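Local coordinates for DUF1214 domain-containing protein (Burkholderia cenocepacia, PDB 6ANS), which is of unknown function but belongs to the DUF1214 family and binds a sodium ion in the crystal, at residues Val306-Tyr311 and Asn351-Ala356; Tyr311-Leu316 and Thr360-Trp365. One frame throughout, in Å; residues are numbered along the deposited sequence.

How the contacts relate
From the N terminus, Val306-Tyr311 begins on strand 303-309 and carries on into Tyr311-Leu316, so Tyr311 belongs to both contacts. The chain then makes strands 324-326 and 338-343 before returning as Asn351-Ala356, where contact 1 closes 39 intervening residues. After a short turn it enters strand 360-368, and contact 2 closes 43 residues against the loop. The segments alternate along the sequence, so the two closures cross and neither nests in the other. Contact 1 joins two different sheets, whereas contact 2 lays a loop on a strand neighbouring 303-309; Asn309 N, 2.7 Å from Thr362 O, links the pair.

Contact 1: Val306-Tyr311 and Asn351-Ala356; sequences VQLNNY and NWLDTA
Leu308 and Leu353 carry most of the buried surface, giving up 82 and 83 Å² respectively to the opposite segment. Their CA atoms are 6.5 Å apart and CB of Leu308 lies 4.3 Å from CB of Leu353, so the two side chains start out facing one another and then part. The torsions explain the divergence. Leu308 has CG anti to its own N (chi1 -155°), which carries CD2 onward to the end of the second strand; Leu353 has CG anti to its carbonyl carbon, which sends its methyls back toward Val306. Leu308 CD2 accordingly touches backbone, 3.4 Å from O of Asp354 and 3.8 Å from CA of Thr355. At the other end, CD1 of Leu353 meets CG2 of Val306 at 4.1 Å, while its CD2 rests 4.0 Å from the carbonyl O of Val306. The strand axes approach to 7.5 Å at an angle of 22°, nearly parallel, yet no hydrogen bond crosses: this is face packing of separate sheets, made on the first strand by the alternate residues Val306 and Leu308, and on the second by Leu353 with the backbone that follows it. Gln307 points to the reverse face, where NE2 donates almost straight to OD1 of Asn309. The end of the second strand is shaped by an Asx turn, in which Ala356 N donates to OD1 of Asp354 from well above the carboxylate plane (52° out of it). Around the contact, Val340 and Val342 of strand 338-343 pack against Leu353, and Val342 also reaches Leu308 and Thr355. Ile363 of strand 360-368 backs Val306 and Leu308, and Trp283 of strand 276-284 touches Leu308 and Thr355, placing the leucine pair at the interface of two four-stranded sheets.

Contact 2: Tyr311-Leu316 and Thr360-Trp365; sequences YWMESL and TGTICW
Thr362 and Met313, a selenomethionine here, meet with their side chains crossing at about a right angle. The threonine presents both branches: OG1 lies 3.5 Å from Met313 CG and 3.6 Å from Met313 CA, and CG2 is 4.0 Å from that same CG. Thr362 holds OG1 between its backbone N and carbonyl carbon (chi1 55°), which directs the hydroxyl at the loop; there it donates to the carbonyl O of Asn310, the residue before Tyr311. The other branch, CG2, comes within 4.0 Å of the carbonyl O of Tyr311. Met313 bends at chi3 (63°) beyond this crossing, and the side chain also packs on Phe245 and Trp248 of helix 224-251 and on His280 of strand 276-284. Tyr311 and Trp312 have the backbone angles of the central residues of a type I turn, and Met313 follows with positive phi; this turn reverses the chain after strand 303-309 and opens the connection to strand 324-326, its antiparallel neighbour in the sheet. The backbone of Met313 is also hydrogen-bonded to Ala104, one of the residues of the sodium site. Beside the turn, Tyr311 N approaches Gly361 CA to 3.8 Å, and a water joins the two backbones: it accepts from Tyr311 N at 2.8 Å and donates to Thr360 O, likewise at 2.8 Å. The CB of Tyr311 is directed away from the strand. Its CD2 stands 3.8 Å above the Trp312 ring plane, offset toward the rim, while CZ3 of Trp312 lies at the tyrosine edge. Ala249 and Ala250 of helix 224-251 and Pro57 from another loop pack on Tyr311.

Contact 1: Val306-Tyr311 and Asn351-Ala356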
loop_
_atom_site.group_PDB
_atom_site.type_symbol
_atom_site.label_atom_id
_atom_site.label_comp_id
_atom_site.label_asym_id
_atom_site.label_seq_id
_atom_site.Cartn_x
_atom_site.Cartn_y
_atom_site.Cartn_z
ATOM N N VAL A 306 3.535 24.855 -7.030
ATOM C CA VAL A 306 3.082 24.542 -8.376
ATOM C C VAL A 306 3.695 23.198 -8.754
ATOM O O VAL A 306 4.859 22.925 -8.443
ATOM C CB VAL A 306 3.458 25.653 -9.377
ATOM C CG1 VAL A 306 4.969 25.894 -9.381
ATOM C CG2 VAL A 306 2.933 25.312 -10.773
ATOM N N GLN A 307 2.902 22.339 -9.389
ATOM C CA GLN A 307 3.345 20.990 -9.688
ATOM C C GLN A 307 3.034 20.644 -11.134
ATOM O O GLN A 307 2.049 21.122 -11.702
ATOM C CB GLN A 307 2.667 19.970 -8.775
ATOM C CG GLN A 307 1.143 19.897 -8.976
ATOM C CD GLN A 307 0.484 18.916 -8.025
ATOM O OE1 GLN A 307 0.257 19.238 -6.862
ATOM N NE2 GLN A 307 0.174 17.711 -8.517
ATOM N N LEU A 308 3.862 19.776 -11.708
ATOM C CA LEU A 308 3.667 19.301 -13.067
ATOM C C LEU A 308 3.115 17.878 -13.010
ATOM O O LEU A 308 3.598 17.059 -12.224
ATOM C CB LEU A 308 4.978 19.362 -13.851
ATOM C CG LEU A 308 4.797 19.476 -15.374
ATOM C CD1 LEU A 308 4.138 20.821 -15.715
ATOM C CD2 LEU A 308 6.125 19.312 -16.115
ATOM N N ASN A 309 2.078 17.608 -13.810
ATOM C CA ASN A 309 1.362 16.333 -13.820
ATOM C C ASN A 309 1.325 15.745 -15.222
ATOM O O ASN A 309 1.520 16.451 -16.212
ATOM C CB ASN A 309 -0.107 16.460 -13.357
ATOM C CG ASN A 309 -0.264 17.283 -12.082
ATOM O OD1 ASN A 309 0.581 17.234 -11.186
ATOM N ND2 ASN A 309 -1.387 17.999 -11.977
ATOM N N ASN A 310 0.991 14.452 -15.308
ATOM C CA ASN A 310 0.640 13.895 -16.608
ATOM C C ASN A 310 -0.822 14.213 -16.929
ATOM O O ASN A 310 -1.511 14.917 -16.183
ATOM C CB ASN A 310 0.930 12.393 -16.663
ATOM C CG ASN A 310 0.072 11.569 -15.718
ATOM O OD1 ASN A 310 -0.909 12.041 -15.123
ATOM N ND2 ASN A 310 0.450 10.310 -15.576
ATOM N N TYR A 311 -1.307 13.695 -18.065
ATOM C CA TYR A 311 -2.669 14.017 -18.479
ATOM C C TYR A 311 -3.704 13.502 -17.489
ATOM O O TYR A 311 -4.784 14.091 -17.364
ATOM C CB TYR A 311 -2.970 13.456 -19.867
ATOM C CG TYR A 311 -4.332 13.897 -20.363
ATOM C CD1 TYR A 311 -4.503 15.146 -20.948
ATOM C CD2 TYR A 311 -5.448 13.075 -20.227
ATOM C CE1 TYR A 311 -5.731 15.568 -21.401
ATOM C CE2 TYR A 311 -6.689 13.476 -20.698
ATOM C CZ TYR A 311 -6.824 14.728 -21.276
ATOM O OH TYR A 311 -8.047 15.153 -21.727
ATOM N N ASN A 351 13.923 28.641 -11.324
ATOM C CA ASN A 351 13.003 27.654 -10.776
ATOM C C ASN A 351 12.437 26.818 -11.917
ATOM O O ASN A 351 12.018 27.358 -12.944
ATOM C CB ASN A 351 11.873 28.340 -10.011
ATOM C CG ASN A 351 12.391 29.273 -8.926
ATOM O OD1 ASN A 351 13.248 28.893 -8.137
ATOM N ND2 ASN A 351 11.858 30.491 -8.877
ATOM N N TRP A 352 12.432 25.499 -11.741
ATOM C CA TRP A 352 12.291 24.588 -12.866
ATOM C C TRP A 352 11.306 23.466 -12.566
ATOM O O TRP A 352 11.344 22.865 -11.489
ATOM C CB TRP A 352 13.665 24.005 -13.218
ATOM C CG TRP A 352 13.673 23.003 -14.312
ATOM C CD1 TRP A 352 13.043 23.093 -15.514
ATOM C CD2 TRP A 352 14.345 21.739 -14.301
ATOM N NE1 TRP A 352 13.292 21.968 -16.261
ATOM C CE2 TRP A 352 14.092 21.122 -15.538
ATOM C CE3 TRP A 352 15.158 21.079 -13.369
ATOM C CZ2 TRP A 352 14.609 19.869 -15.871
ATOM C CZ3 TRP A 352 15.670 19.835 -13.700
ATOM C CH2 TRP A 352 15.389 19.241 -14.939
ATOM N N LEU A 353 10.435 23.177 -13.530
ATOM C CA LEU A 353 9.619 21.969 -13.538
ATOM C C LEU A 353 10.043 21.105 -14.727
ATOM O O LEU A 353 9.944 21.542 -15.881
ATOM C CB LEU A 353 8.126 22.308 -13.607
ATOM C CG LEU A 353 7.586 23.189 -12.482
ATOM C CD1 LEU A 353 6.108 23.475 -12.668
ATOM C CD2 LEU A 353 7.861 22.584 -11.085
ATOM N N ASP A 354 10.514 19.887 -14.442
ATOM C CA ASP A 354 11.048 18.974 -15.452
ATOM C C ASP A 354 9.901 18.262 -16.170
ATOM O O ASP A 354 9.069 17.620 -15.520
ATOM C CB ASP A 354 11.967 17.955 -14.773
ATOM C CG ASP A 354 12.668 17.021 -15.753
ATOM O OD1 ASP A 354 12.295 16.969 -16.949
ATOM O OD2 ASP A 354 13.597 16.314 -15.307
ATOM N N THR A 355 9.853 18.364 -17.507
ATOM C CA THR A 355 8.776 17.695 -18.240
ATOM C C THR A 355 8.928 16.175 -18.250
ATOM O O THR A 355 7.954 15.472 -18.553
ATOM C CB THR A 355 8.666 18.214 -19.682
ATOM O OG1 THR A 355 9.933 18.110 -20.349
ATOM C CG2 THR A 355 8.167 19.672 -19.696
ATOM N N ALA A 356 10.113 15.655 -17.926
ATOM C CA ALA A 356 10.280 14.236 -17.600
ATOM C C ALA A 356 9.751 13.327 -18.711
ATOM O O ALA A 356 9.035 12.352 -18.469
ATOM C CB ALA A 356 9.604 13.912 -16.260
#

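Contact 2: Tyr311-Leu316 and Thr360-Trp365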
loop_
_atom_site.group_PDB
_atom_site.type_symbol
_atom_site.label_atom_id
_atom_site.label_comp_id
_atom_site.label_asym_id
_atom_site.label_seq_id
_atom_site.Cartn_x
_atom_site.Cartn_y
_atom_site.Cartn_z
ATOM N N TYR A 311 -1.307 13.695 -18.065
ATOM C CA TYR A 311 -2.669 14.017 -18.479
ATOM C C TYR A 311 -3.704 13.502 -17.489
ATOM O O TYR A 311 -4.784 14.091 -17.364
ATOM C CB TYR A 311 -2.970 13.456 -19.867
ATOM C CG TYR A 311 -4.332 13.897 -20.363
ATOM C CD1 TYR A 311 -4.503 15.146 -20.948
ATOM C CD2 TYR A 311 -5.448 13.075 -20.227
ATOM C CE1 TYR A 311 -5.731 15.568 -21.401
ATOM C CE2 TYR A 311 -6.689 13.476 -20.698
ATOM C CZ TYR A 311 -6.824 14.728 -21.276
ATOM O OH TYR A 311 -8.047 15.153 -21.727
ATOM N N TRP A 312 -3.400 12.406 -16.795
ATOM C CA TRP A 312 -4.285 11.789 -15.810
ATOM C C TRP A 312 -4.293 12.516 -14.471
ATOM O O TRP A 312 -4.924 12.032 -13.521
ATOM C CB TRP A 312 -3.864 10.317 -15.650
ATOM C CG TRP A 312 -3.707 9.721 -17.034
ATOM C CD1 TRP A 312 -2.549 9.294 -17.633
ATOM C CD2 TRP A 312 -4.737 9.591 -18.020
ATOM N NE1 TRP A 312 -2.809 8.882 -18.920
ATOM C CE2 TRP A 312 -4.143 9.048 -19.180
ATOM C CE3 TRP A 312 -6.110 9.856 -18.024
ATOM C CZ2 TRP A 312 -4.876 8.766 -20.334
ATOM C CZ3 TRP A 312 -6.839 9.579 -19.176
ATOM C CH2 TRP A 312 -6.217 9.039 -20.313
HETATM N N MSE A 313 -3.598 13.650 -14.378
HETATM C CA MSE A 313 -3.560 14.494 -13.182
HETATM C C MSE A 313 -2.904 13.761 -12.019
HETATM O O MSE A 313 -3.189 13.998 -10.845
HETATM C CB MSE A 313 -4.976 15.009 -12.844
HETATM C CG MSE A 313 -5.547 15.796 -14.029
HETATM SE SE MSE A 313 -7.192 16.847 -13.654
HETATM C CE MSE A 313 -6.395 18.078 -12.325
ATOM N N GLU A 314 -1.997 12.859 -12.359
ATOM C CA GLU A 314 -1.022 12.378 -11.399
ATOM C C GLU A 314 0.176 13.302 -11.474
ATOM O O GLU A 314 0.668 13.575 -12.574
ATOM C CB GLU A 314 -0.549 10.968 -11.722
ATOM C CG GLU A 314 -1.588 9.889 -11.843
ATOM C CD GLU A 314 -0.902 8.588 -12.232
ATOM O OE1 GLU A 314 -0.383 8.516 -13.361
ATOM O OE2 GLU A 314 -0.821 7.676 -11.390
ATOM N N SER A 315 0.669 13.750 -10.322
ATOM C CA SER A 315 1.965 14.416 -10.327
ATOM C C SER A 315 2.990 13.516 -11.003
ATOM O O SER A 315 2.906 12.285 -10.936
ATOM C CB SER A 315 2.421 14.756 -8.903
ATOM O OG SER A 315 2.532 13.594 -8.099
ATOM N N LEU A 316 3.956 14.137 -11.676
ATOM C CA LEU A 316 5.088 13.386 -12.206
ATOM C C LEU A 316 5.901 12.806 -11.048
ATOM O O LEU A 316 5.579 13.052 -9.881
ATOM C CB LEU A 316 5.928 14.268 -13.129
ATOM C CG LEU A 316 5.171 14.778 -14.374
ATOM C CD1 LEU A 316 6.106 15.573 -15.287
ATOM C CD2 LEU A 316 4.505 13.637 -15.137
ATOM N N THR A 360 2.933 16.316 -23.100
ATOM C CA THR A 360 1.736 17.008 -22.649
ATOM C C THR A 360 1.379 16.542 -21.244
ATOM O O THR A 360 1.773 15.460 -20.807
ATOM C CB THR A 360 0.555 16.776 -23.605
ATOM O OG1 THR A 360 -0.577 17.506 -23.131
ATOM C CG2 THR A 360 0.183 15.297 -23.656
ATOM N N GLY A 361 0.627 17.372 -20.534
ATOM C CA GLY A 361 0.182 16.995 -19.206
ATOM C C GLY A 361 -0.733 18.045 -18.626
ATOM O O GLY A 361 -1.275 18.885 -19.351
ATOM N N THR A 362 -0.906 17.993 -17.308
ATOM C CA THR A 362 -1.640 19.022 -16.590
ATOM C C THR A 362 -0.724 19.658 -15.552
ATOM O O THR A 362 0.383 19.180 -15.281
ATOM C CB THR A 362 -2.902 18.467 -15.914
ATOM O OG1 THR A 362 -2.553 17.361 -15.071
ATOM C CG2 THR A 362 -3.936 18.020 -16.961
ATOM N N ILE A 363 -1.198 20.759 -14.986
ATOM C CA ILE A 363 -0.400 21.583 -14.086
ATOM C C ILE A 363 -1.347 22.214 -13.075
ATOM O O ILE A 363 -2.481 22.573 -13.412
ATOM C CB ILE A 363 0.413 22.632 -14.879
ATOM C CG1 ILE A 363 1.284 23.487 -13.964
ATOM C CG2 ILE A 363 -0.512 23.548 -15.681
ATOM C CD1 ILE A 363 2.270 24.326 -14.743
ATOM N N CYS A 364 -0.882 22.330 -11.826
ATOM C CA CYS A 364 -1.671 22.882 -10.728
ATOM C C CYS A 364 -0.839 23.850 -9.889
ATOM O O CYS A 364 0.274 23.519 -9.468
ATOM C CB CYS A 364 -2.211 21.762 -9.824
ATOM S SG CYS A 364 -3.093 22.325 -8.320
ATOM N N TRP A 365 -1.404 25.028 -9.625
ATOM C CA TRP A 365 -0.823 26.031 -8.755
ATOM C C TRP A 365 -1.746 26.225 -7.557
ATOM O O TRP A 365 -2.973 26.216 -7.706
ATOM C CB TRP A 365 -0.630 27.351 -9.517
ATOM C CG TRP A 365 0.160 28.415 -8.777
ATOM C CD1 TRP A 365 -0.196 29.054 -7.617
ATOM C CD2 TRP A 365 1.415 28.984 -9.177
ATOM N NE1 TRP A 365 0.767 29.975 -7.270
ATOM C CE2 TRP A 365 1.767 29.949 -8.206
ATOM C CE3 TRP A 365 2.274 28.772 -10.260
ATOM C CZ2 TRP A 365 2.949 30.687 -8.280
ATOM C CZ3 TRP A 365 3.449 29.512 -10.333
ATOM C CH2 TRP A 365 3.770 30.463 -9.349
HETATM O O HOH W 1 0.595 13.022 -19.963
#